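Local structure of 455aa long hypothetical phospho-sugar mutase (2F7L) at residues S38-R44 with V66-G72; K84-Y88 with E148-T154; D303-V307 with I404-K410. The protein interconverts the 6-phosphates and 1-phosphates of glucosamine and galactosamine, a magnesium-dependent step on the way to UDP-N-acetylglucosamine and UDP-N-acetylgalactosamine. All blocks are in the same frame, centred on the assembly; numbering follows the deposited sequence.

Contact 1: residues S38-R44 with V66-G72; sequences SKILVGR and VEVYDGG
K39 to V42 pair in parallel register with E67 to D70, the strand axes twisted by 29° against each other. Backbone bonds alternate between the two strands: I40 gives its N-H to E67 O and its carbonyl to Y69 N, V42 does the same with Y69 O and G71 N, and S38 O and R44 N, through E67 N and G72 O, extend the pattern at the two ends. A charged pair lies on the face of K39, E67, L41 and Y69. The two side chains run side by side, and K39, bent at its last torsion (chi4 44°), sets NZ 2.8 Å from E67 OE2; E67 OE1 turns to K146 in a second salt bridge. On the face of I40, V42 and V68, V42 CG2 lies 4.0 Å from V68 CG1, while I40 CG1 meets CG1 of V66, just before the strand, at 3.5 Å. At the C-terminal end D70 OD1 accepts from G72 N at 3.0 Å, forming an Asx turn. The pair belongs to the beta-alpha-beta unit of strand 39-44, helix 50-63 and strand 67-73: the helix packs on V42 and V68 through L61, while strand 90-94 bonds to the other edge of 39-44.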
loop_
_atom_site.group_PDB
_atom_site.type_symbol
_atom_site.label_atom_id
_atom_site.label_comp_id
_atom_site.label_asym_id
_atom_site.label_seq_id
_atom_site.Cartn_x
_atom_site.Cartn_y
_atom_site.Cartn_z
ATOM N N SER A 38 -9.762 24.849 -9.341
ATOM C CA SER A 38 -9.505 23.946 -8.244
ATOM C C SER A 38 -7.988 23.908 -8.055
ATOM O O SER A 38 -7.209 23.988 -9.030
ATOM C CB SER A 38 -10.056 22.556 -8.545
ATOM O OG SER A 38 -9.483 22.039 -9.719
ATOM N N LYS A 39 -7.569 23.814 -6.799
ATOM C CA LYS A 39 -6.154 23.793 -6.471
ATOM C C LYS A 39 -5.678 22.364 -6.417
ATOM O O LYS A 39 -6.077 21.620 -5.526
ATOM C CB LYS A 39 -5.944 24.501 -5.135
ATOM C CG LYS A 39 -6.200 25.993 -5.201
ATOM C CD LYS A 39 -6.309 26.564 -3.822
ATOM C CE LYS A 39 -6.195 28.068 -3.857
ATOM N NZ LYS A 39 -7.004 28.610 -4.979
ATOM N N ILE A 40 -4.831 21.986 -7.374
ATOM C CA ILE A 40 -4.350 20.605 -7.460
ATOM C C ILE A 40 -2.864 20.428 -7.319
ATOM O O ILE A 40 -2.088 21.025 -8.052
ATOM C CB ILE A 40 -4.772 19.927 -8.803
ATOM C CG1 ILE A 40 -6.296 19.934 -8.964
ATOM C CG2 ILE A 40 -4.261 18.503 -8.837
ATOM C CD1 ILE A 40 -7.032 19.212 -7.877
ATOM N N LEU A 41 -2.468 19.568 -6.396
ATOM C CA LEU A 41 -1.054 19.316 -6.153
ATOM C C LEU A 41 -0.550 18.147 -7.017
ATOM O O LEU A 41 -1.131 17.063 -7.005
ATOM C CB LEU A 41 -0.866 18.994 -4.672
ATOM C CG LEU A 41 0.480 19.188 -3.973
ATOM C CD1 LEU A 41 0.769 17.956 -3.144
ATOM C CD2 LEU A 41 1.601 19.418 -4.964
ATOM N N VAL A 42 0.531 18.363 -7.758
ATOM C CA VAL A 42 1.101 17.318 -8.610
ATOM C C VAL A 42 2.468 16.885 -8.095
ATOM O O VAL A 42 3.338 17.717 -7.898
ATOM C CB VAL A 42 1.275 17.809 -10.067
ATOM C CG1 VAL A 42 1.869 16.708 -10.914
ATOM C CG2 VAL A 42 -0.065 18.268 -10.634
ATOM N N GLY A 43 2.660 15.587 -7.879
ATOM C CA GLY A 43 3.942 15.094 -7.378
ATOM C C GLY A 43 4.339 13.811 -8.083
ATOM O O GLY A 43 3.562 13.319 -8.897
ATOM N N ARG A 44 5.515 13.254 -7.786
ATOM C CA ARG A 44 5.957 12.020 -8.469
ATOM C C ARG A 44 6.953 11.157 -7.711
ATOM O O ARG A 44 7.651 11.624 -6.815
ATOM C CB ARG A 44 6.587 12.355 -9.822
ATOM C CG ARG A 44 8.016 12.860 -9.732
ATOM C CD ARG A 44 8.470 13.340 -11.090
ATOM N NE ARG A 44 9.824 12.899 -11.396
ATOM C CZ ARG A 44 10.919 13.613 -11.147
ATOM N NH1 ARG A 44 10.818 14.822 -10.585
ATOM N NH2 ARG A 44 12.119 13.113 -11.457
ATOM N N VAL A 66 -7.259 24.495 -14.267
ATOM C CA VAL A 66 -6.923 24.101 -12.910
ATOM C C VAL A 66 -5.760 24.959 -12.449
ATOM O O VAL A 66 -4.911 25.322 -13.254
ATOM C CB VAL A 66 -6.526 22.609 -12.857
ATOM C CG1 VAL A 66 -5.883 22.291 -11.535
ATOM C CG2 VAL A 66 -7.761 21.721 -13.107
ATOM N N GLU A 67 -5.737 25.313 -11.168
ATOM C CA GLU A 67 -4.634 26.113 -10.631
ATOM C C GLU A 67 -3.635 25.049 -10.186
ATOM O O GLU A 67 -3.828 24.424 -9.146
ATOM C CB GLU A 67 -5.091 26.957 -9.425
ATOM C CG GLU A 67 -4.179 28.180 -9.165
ATOM C CD GLU A 67 -4.118 28.633 -7.695
ATOM O OE1 GLU A 67 -3.201 29.412 -7.354
ATOM O OE2 GLU A 67 -4.978 28.223 -6.879
ATOM N N VAL A 68 -2.583 24.842 -10.965
ATOM C CA VAL A 68 -1.600 23.799 -10.686
ATOM C C VAL A 68 -0.429 24.041 -9.723
ATOM O O VAL A 68 0.246 25.055 -9.799
ATOM C CB VAL A 68 -0.983 23.308 -12.009
ATOM C CG1 VAL A 68 -0.029 22.162 -11.742
ATOM C CG2 VAL A 68 -2.073 22.892 -12.972
ATOM N N TYR A 69 -0.174 23.074 -8.846
ATOM C CA TYR A 69 0.957 23.131 -7.916
ATOM C C TYR A 69 1.886 21.919 -8.064
ATOM O O TYR A 69 1.449 20.769 -8.110
ATOM C CB TYR A 69 0.492 23.187 -6.473
ATOM C CG TYR A 69 -0.118 24.495 -6.101
ATOM C CD1 TYR A 69 -1.385 24.838 -6.565
ATOM C CD2 TYR A 69 0.574 25.405 -5.298
ATOM C CE1 TYR A 69 -1.951 26.044 -6.244
ATOM C CE2 TYR A 69 0.013 26.621 -4.970
ATOM C CZ TYR A 69 -1.253 26.936 -5.445
ATOM O OH TYR A 69 -1.859 28.126 -5.110
ATOM N N ASP A 70 3.179 22.203 -8.092
ATOM C CA ASP A 70 4.217 21.193 -8.237
ATOM C C ASP A 70 4.898 20.856 -6.896
ATOM O O ASP A 70 5.569 21.699 -6.292
ATOM C CB ASP A 70 5.267 21.720 -9.202
ATOM C CG ASP A 70 6.025 20.617 -9.897
ATOM O OD1 ASP A 70 6.581 19.727 -9.212
ATOM O OD2 ASP A 70 6.072 20.658 -11.145
ATOM N N GLY A 71 4.748 19.616 -6.450
ATOM C CA GLY A 71 5.356 19.206 -5.205
ATOM C C GLY A 71 6.582 18.339 -5.392
ATOM O O GLY A 71 7.072 17.773 -4.427
ATOM N N GLY A 72 7.098 18.235 -6.611
ATOM C CA GLY A 72 8.276 17.408 -6.851
ATOM C C GLY A 72 8.161 15.928 -6.493
ATOM O O GLY A 72 7.067 15.354 -6.487
#

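Contact 2: residues K84-Y88 with E148-T154; sequences KTLGY and EDRVIST
Y88 and E148 make the tight, buried end of this contact. The tyrosine hydroxyl donates to the carboxylate, OH to E148 OE2 being 2.6 Å, and the oxygen is met on its anti side, 26° out of the carboxylate plane. OE2 lies at the ring edge, in the plane of the ring, while the carboxylate itself stands nearly perpendicular to it, at 81°. E148 reaches this place by a bend at chi2 (47°), and its second oxygen, OE1, turns back to accept from the backbone N of R150 at 2.8 Å. The guanidinium of R150 adds a salt bridge, NH2 to OE2 3.3 Å, whose hydrogen bonds from NH2 and NE are all weak. With an alanine here instead of E148, the buried Y88 hydroxyl would probably lose its acceptor and the R150 guanidinium its charged mate, leaving it free to swing away.

L86 belongs to the close part as well. Its CG sits 3.4 Å from R150 NH2, over one face of the guanidinium and nearer the NH2 end of the group than its centre; the branch carbon lies against a flat cation whose edge is turned to E148.

The outer side is looser. L86 CD2 comes only within 4.0 Å of T154 OG1, and T85 OG1 lies 4.1 Å from T154 CG2 as the two threonine side chains pass one another antiparallel. Both T85 and R150 are exposed.

Y88 also meets Y69 edge to face, and L41 touches both Y88 and E148. Here the C-terminal end of helix 76-86, followed by G87 with positive phi, meets the start of helix 151-160 beside the edge strand 146-147 of the first sheet, where the chain probably passes from domain I toward domain II of the phosphohexose mutase fold.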
loop_
_atom_site.group_PDB
_atom_site.type_symbol
_atom_site.label_atom_id
_atom_site.label_comp_id
_atom_site.label_asym_id
_atom_site.label_seq_id
_atom_site.Cartn_x
_atom_site.Cartn_y
_atom_site.Cartn_z
ATOM N N LYS A 84 -4.228 16.420 1.884
ATOM C CA LYS A 84 -5.092 16.253 3.043
ATOM C C LYS A 84 -5.037 17.446 4.013
ATOM O O LYS A 84 -6.064 17.987 4.403
ATOM C CB LYS A 84 -4.698 14.977 3.805
ATOM C CG LYS A 84 -5.449 14.747 5.100
ATOM C CD LYS A 84 -4.895 13.545 5.853
ATOM C CE LYS A 84 -5.312 13.538 7.319
ATOM N NZ LYS A 84 -6.792 13.462 7.498
ATOM N N THR A 85 -3.846 17.881 4.390
ATOM C CA THR A 85 -3.774 18.942 5.373
ATOM C C THR A 85 -3.315 20.307 4.889
ATOM O O THR A 85 -3.344 21.277 5.658
ATOM C CB THR A 85 -2.840 18.541 6.532
ATOM O OG1 THR A 85 -1.481 18.771 6.143
ATOM C CG2 THR A 85 -3.000 17.044 6.886
ATOM N N LEU A 86 -2.888 20.403 3.634
ATOM C CA LEU A 86 -2.398 21.676 3.141
ATOM C C LEU A 86 -3.422 22.520 2.402
ATOM O O LEU A 86 -3.104 23.604 1.929
ATOM C CB LEU A 86 -1.150 21.434 2.289
ATOM C CG LEU A 86 0.169 21.968 2.867
ATOM C CD1 LEU A 86 0.159 21.942 4.352
ATOM C CD2 LEU A 86 1.322 21.158 2.338
ATOM N N GLY A 87 -4.653 22.021 2.319
ATOM C CA GLY A 87 -5.730 22.754 1.662
ATOM C C GLY A 87 -6.082 22.436 0.217
ATOM O O GLY A 87 -7.003 23.010 -0.329
ATOM N N TYR A 88 -5.375 21.519 -0.425
ATOM C CA TYR A 88 -5.667 21.223 -1.823
ATOM C C TYR A 88 -7.030 20.618 -2.107
ATOM O O TYR A 88 -7.662 20.029 -1.242
ATOM C CB TYR A 88 -4.569 20.334 -2.385
ATOM C CG TYR A 88 -3.260 21.077 -2.492
ATOM C CD1 TYR A 88 -3.028 21.977 -3.538
ATOM C CD2 TYR A 88 -2.260 20.902 -1.532
ATOM C CE1 TYR A 88 -1.845 22.678 -3.626
ATOM C CE2 TYR A 88 -1.066 21.598 -1.607
ATOM C CZ TYR A 88 -0.868 22.490 -2.656
ATOM O OH TYR A 88 0.291 23.215 -2.694
ATOM N N GLU A 148 5.293 23.994 -4.673
ATOM C CA GLU A 148 4.852 23.564 -3.350
ATOM C C GLU A 148 6.027 22.890 -2.622
ATOM O O GLU A 148 6.339 21.705 -2.865
ATOM C CB GLU A 148 3.700 22.583 -3.490
ATOM C CG GLU A 148 3.311 21.948 -2.186
ATOM C CD GLU A 148 3.167 22.962 -1.075
ATOM O OE1 GLU A 148 4.192 23.398 -0.525
ATOM O OE2 GLU A 148 2.026 23.332 -0.755
ATOM N N ASP A 149 6.676 23.637 -1.723
ATOM C CA ASP A 149 7.839 23.108 -1.001
ATOM C C ASP A 149 7.594 22.595 0.392
ATOM O O ASP A 149 8.536 22.432 1.124
ATOM C CB ASP A 149 8.947 24.161 -0.897
ATOM C CG ASP A 149 9.570 24.503 -2.232
ATOM O OD1 ASP A 149 10.309 25.517 -2.301
ATOM O OD2 ASP A 149 9.334 23.757 -3.214
ATOM N N ARG A 150 6.366 22.321 0.782
ATOM C CA ARG A 150 6.147 21.860 2.147
ATOM C C ARG A 150 5.833 20.395 2.301
ATOM O O ARG A 150 5.787 19.908 3.426
ATOM C CB ARG A 150 5.004 22.634 2.786
ATOM C CG ARG A 150 5.194 24.119 2.761
ATOM C CD ARG A 150 3.953 24.826 3.210
ATOM N NE ARG A 150 2.850 24.727 2.264
ATOM C CZ ARG A 150 1.644 25.217 2.526
ATOM N NH1 ARG A 150 1.443 25.814 3.689
ATOM N NH2 ARG A 150 0.638 25.106 1.665
ATOM N N VAL A 151 5.634 19.686 1.192
ATOM C CA VAL A 151 5.253 18.281 1.256
ATOM C C VAL A 151 6.123 17.326 2.113
ATOM O O VAL A 151 5.608 16.723 3.058
ATOM C CB VAL A 151 4.990 17.736 -0.193
ATOM C CG1 VAL A 151 5.647 18.645 -1.192
ATOM C CG2 VAL A 151 5.460 16.317 -0.336
ATOM N N ILE A 152 7.412 17.181 1.830
ATOM C CA ILE A 152 8.219 16.287 2.662
ATOM C C ILE A 152 8.259 16.823 4.108
ATOM O O ILE A 152 7.853 16.130 5.051
ATOM C CB ILE A 152 9.685 16.171 2.168
ATOM C CG1 ILE A 152 9.741 15.673 0.718
ATOM C CG2 ILE A 152 10.448 15.228 3.070
ATOM C CD1 ILE A 152 9.433 14.244 0.536
ATOM N N SER A 153 8.745 18.051 4.282
ATOM C CA SER A 153 8.832 18.630 5.621
ATOM C C SER A 153 7.526 18.508 6.380
ATOM O O SER A 153 7.545 18.115 7.547
ATOM C CB SER A 153 9.244 20.113 5.585
ATOM O OG SER A 153 8.125 20.984 5.418
ATOM N N THR A 154 6.399 18.830 5.741
ATOM C CA THR A 154 5.100 18.743 6.409
ATOM C C THR A 154 4.800 17.300 6.814
ATOM O O THR A 154 4.267 17.039 7.891
ATOM C CB THR A 154 3.949 19.232 5.491
ATOM O OG1 THR A 154 4.210 20.568 5.067
ATOM C CG2 THR A 154 2.626 19.210 6.208
#

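Contact 3: residues D303-V307 with I404-K410; sequences DWTKV and ITIDGVK
I404 opens the second segment by laying its CD1 on the indole of W304. The methyl stands over the face of the five-membered ring, 3.9 Å from its centroid, in a CH-pi contact, and is nearest the ring at W304 CD1, 3.5 Å away. The isoleucine comes end-on, only its terminal methyl touching the ring.

I406 follows, pointing at the other strand's end. Its CG2 packs on the backbone of T305, while CG1 lies against K306 CG and CD1 beside the ammonium end of that lysine, 3.6 Å from K306 NZ. Both I406 and K306 are exposed.

D407 supplies the hydrogen bond that crosses between the segments. With CG anti to the backbone N (chi1 -180°), the carboxylate reaches across to V307, whose N-H points at OD2 (N to OD2 3.1 Å, N-H...O angle 157°). The oxygen is approached on its anti side, 22° out of the carboxylate plane. V307 CG2 lies 3.4 Å from the same OD2, and the other oxygen, OD1, is held by R421 in a salt bridge.

K410 closes the walk, running a chain extended as far as CE and bent at its last torsion to the six-membered ring of W304. CE stands 4.0 Å from the centroid, over the same indole face that I404 meets at the five-membered ring, and NZ makes an off-centre cation-pi contact at 4.4 Å. That ammonium also donates to the carbonyls of S287 and V285. I404 and K410 are joined by two backbone bonds, bringing both onto W304.

The contact thus joins strand 301-305, at the edge of the domain III sheet beside strand 280-284, to the turn between strands 402-404 and 409-413 of the C-terminal domain, with strand 416-422 alongside.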
loop_
_atom_site.group_PDB
_atom_site.type_symbol
_atom_site.label_atom_id
_atom_site.label_comp_id
_atom_site.label_asym_id
_atom_site.label_seq_id
_atom_site.Cartn_x
_atom_site.Cartn_y
_atom_site.Cartn_z
ATOM N N ASP A 303 -12.117 -6.713 10.996
ATOM C CA ASP A 303 -13.159 -6.675 9.988
ATOM C C ASP A 303 -12.566 -7.070 8.651
ATOM O O ASP A 303 -11.822 -6.307 8.054
ATOM C CB ASP A 303 -13.751 -5.274 9.895
ATOM C CG ASP A 303 -14.760 -5.001 10.985
ATOM O OD1 ASP A 303 -15.751 -5.765 11.081
ATOM O OD2 ASP A 303 -14.565 -4.024 11.743
ATOM N N TRP A 304 -12.883 -8.263 8.179
ATOM C CA TRP A 304 -12.337 -8.727 6.910
ATOM C C TRP A 304 -12.957 -7.982 5.745
ATOM O O TRP A 304 -14.101 -7.567 5.828
ATOM C CB TRP A 304 -12.567 -10.231 6.755
ATOM C CG TRP A 304 -11.819 -11.023 7.771
ATOM C CD1 TRP A 304 -12.316 -11.558 8.926
ATOM C CD2 TRP A 304 -10.420 -11.340 7.750
ATOM N NE1 TRP A 304 -11.313 -12.189 9.625
ATOM C CE2 TRP A 304 -10.140 -12.070 8.927
ATOM C CE3 TRP A 304 -9.378 -11.081 6.851
ATOM C CZ2 TRP A 304 -8.854 -12.547 9.230
ATOM C CZ3 TRP A 304 -8.097 -11.556 7.150
ATOM C CH2 TRP A 304 -7.848 -12.282 8.329
ATOM N N THR A 305 -12.207 -7.818 4.659
ATOM C CA THR A 305 -12.729 -7.098 3.506
ATOM C C THR A 305 -12.068 -7.502 2.186
ATOM O O THR A 305 -11.191 -8.353 2.167
ATOM C CB THR A 305 -12.596 -5.556 3.738
ATOM O OG1 THR A 305 -13.229 -4.849 2.671
ATOM C CG2 THR A 305 -11.145 -5.136 3.837
ATOM N N LYS A 306 -12.512 -6.905 1.087
ATOM C CA LYS A 306 -11.964 -7.189 -0.233
ATOM C C LYS A 306 -10.491 -6.823 -0.263
ATOM O O LYS A 306 -9.980 -6.132 0.625
ATOM C CB LYS A 306 -12.686 -6.368 -1.318
ATOM C CG LYS A 306 -14.176 -6.588 -1.370
ATOM C CD LYS A 306 -14.932 -5.618 -2.312
ATOM C CE LYS A 306 -16.517 -5.693 -2.119
ATOM N NZ LYS A 306 -17.090 -4.987 -0.881
ATOM N N VAL A 307 -9.818 -7.304 -1.300
ATOM C CA VAL A 307 -8.416 -7.007 -1.528
ATOM C C VAL A 307 -8.381 -5.627 -2.183
ATOM O O VAL A 307 -9.135 -5.366 -3.131
ATOM C CB VAL A 307 -7.788 -8.033 -2.502
ATOM C CG1 VAL A 307 -6.430 -7.545 -2.987
ATOM C CG2 VAL A 307 -7.680 -9.392 -1.817
ATOM N N ILE A 404 -15.862 -16.695 4.433
ATOM C CA ILE A 404 -15.933 -15.300 4.037
ATOM C C ILE A 404 -15.861 -15.223 2.531
ATOM O O ILE A 404 -14.830 -15.504 1.932
ATOM C CB ILE A 404 -14.790 -14.497 4.665
ATOM C CG1 ILE A 404 -14.818 -14.717 6.177
ATOM C CG2 ILE A 404 -14.946 -13.026 4.333
ATOM C CD1 ILE A 404 -13.700 -14.063 6.934
ATOM N N THR A 405 -16.967 -14.849 1.911
ATOM C CA THR A 405 -16.991 -14.771 0.464
ATOM C C THR A 405 -17.100 -13.351 -0.070
ATOM O O THR A 405 -17.596 -13.139 -1.183
ATOM C CB THR A 405 -18.142 -15.608 -0.120
ATOM O OG1 THR A 405 -19.384 -15.066 0.319
ATOM C CG2 THR A 405 -18.036 -17.044 0.327
ATOM N N ILE A 406 -16.627 -12.378 0.703
ATOM C CA ILE A 406 -16.679 -10.988 0.256
ATOM C C ILE A 406 -15.760 -10.766 -0.966
ATOM O O ILE A 406 -15.870 -9.763 -1.665
ATOM C CB ILE A 406 -16.254 -10.018 1.394
ATOM C CG1 ILE A 406 -16.403 -8.565 0.937
ATOM C CG2 ILE A 406 -14.810 -10.264 1.790
ATOM C CD1 ILE A 406 -17.826 -8.042 0.925
ATOM N N ASP A 407 -14.854 -11.707 -1.219
ATOM C CA ASP A 407 -13.919 -11.609 -2.340
ATOM C C ASP A 407 -13.239 -12.968 -2.523
ATOM O O ASP A 407 -12.229 -13.266 -1.888
ATOM C CB ASP A 407 -12.878 -10.524 -2.054
ATOM C CG ASP A 407 -11.879 -10.369 -3.174
ATOM O OD1 ASP A 407 -12.141 -10.856 -4.291
ATOM O OD2 ASP A 407 -10.831 -9.741 -2.947
ATOM N N GLY A 408 -13.794 -13.779 -3.411
ATOM C CA GLY A 408 -13.256 -15.105 -3.603
ATOM C C GLY A 408 -13.867 -15.935 -2.484
ATOM O O GLY A 408 -15.046 -15.771 -2.158
ATOM N N VAL A 409 -13.074 -16.820 -1.887
ATOM C CA VAL A 409 -13.561 -17.636 -0.792
ATOM C C VAL A 409 -12.468 -17.896 0.207
ATOM O O VAL A 409 -11.479 -18.543 -0.087
ATOM C CB VAL A 409 -14.117 -18.982 -1.282
ATOM C CG1 VAL A 409 -14.243 -19.963 -0.105
ATOM C CG2 VAL A 409 -15.486 -18.761 -1.939
ATOM N N LYS A 410 -12.656 -17.362 1.400
ATOM C CA LYS A 410 -11.689 -17.542 2.467
ATOM C C LYS A 410 -12.314 -18.427 3.509
ATOM O O LYS A 410 -13.460 -18.209 3.919
ATOM C CB LYS A 410 -11.325 -16.216 3.136
ATOM C CG LYS A 410 -10.212 -16.366 4.155
ATOM C CD LYS A 410 -10.212 -15.233 5.147
ATOM C CE LYS A 410 -9.036 -15.333 6.109
ATOM N NZ LYS A 410 -7.724 -15.089 5.438
#

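How the contacts relate
Contacts 1 and 2 are neighbours, contact 1 within the domain I sheet and contact 2 at its edge, their centres 11 Å apart, and they touch directly: D70 O lies 2.8 Å from E148 N, probably hydrogen-bonded. Contact 3 lies on the opposite side of the chain's centre, about 36 Å from contact 1 between centres, and joins two domains. All three are partly buried, but contact 1 has the largest buried share, with seven of its fourteen touching residues inside. Its chemistry is that of strand pairing within a sheet, whereas contacts 2 and 3 depend on side chains: a tyrosine-carboxylate-arginine cluster at helix ends, and an indole face with one carboxylate-to-backbone bond.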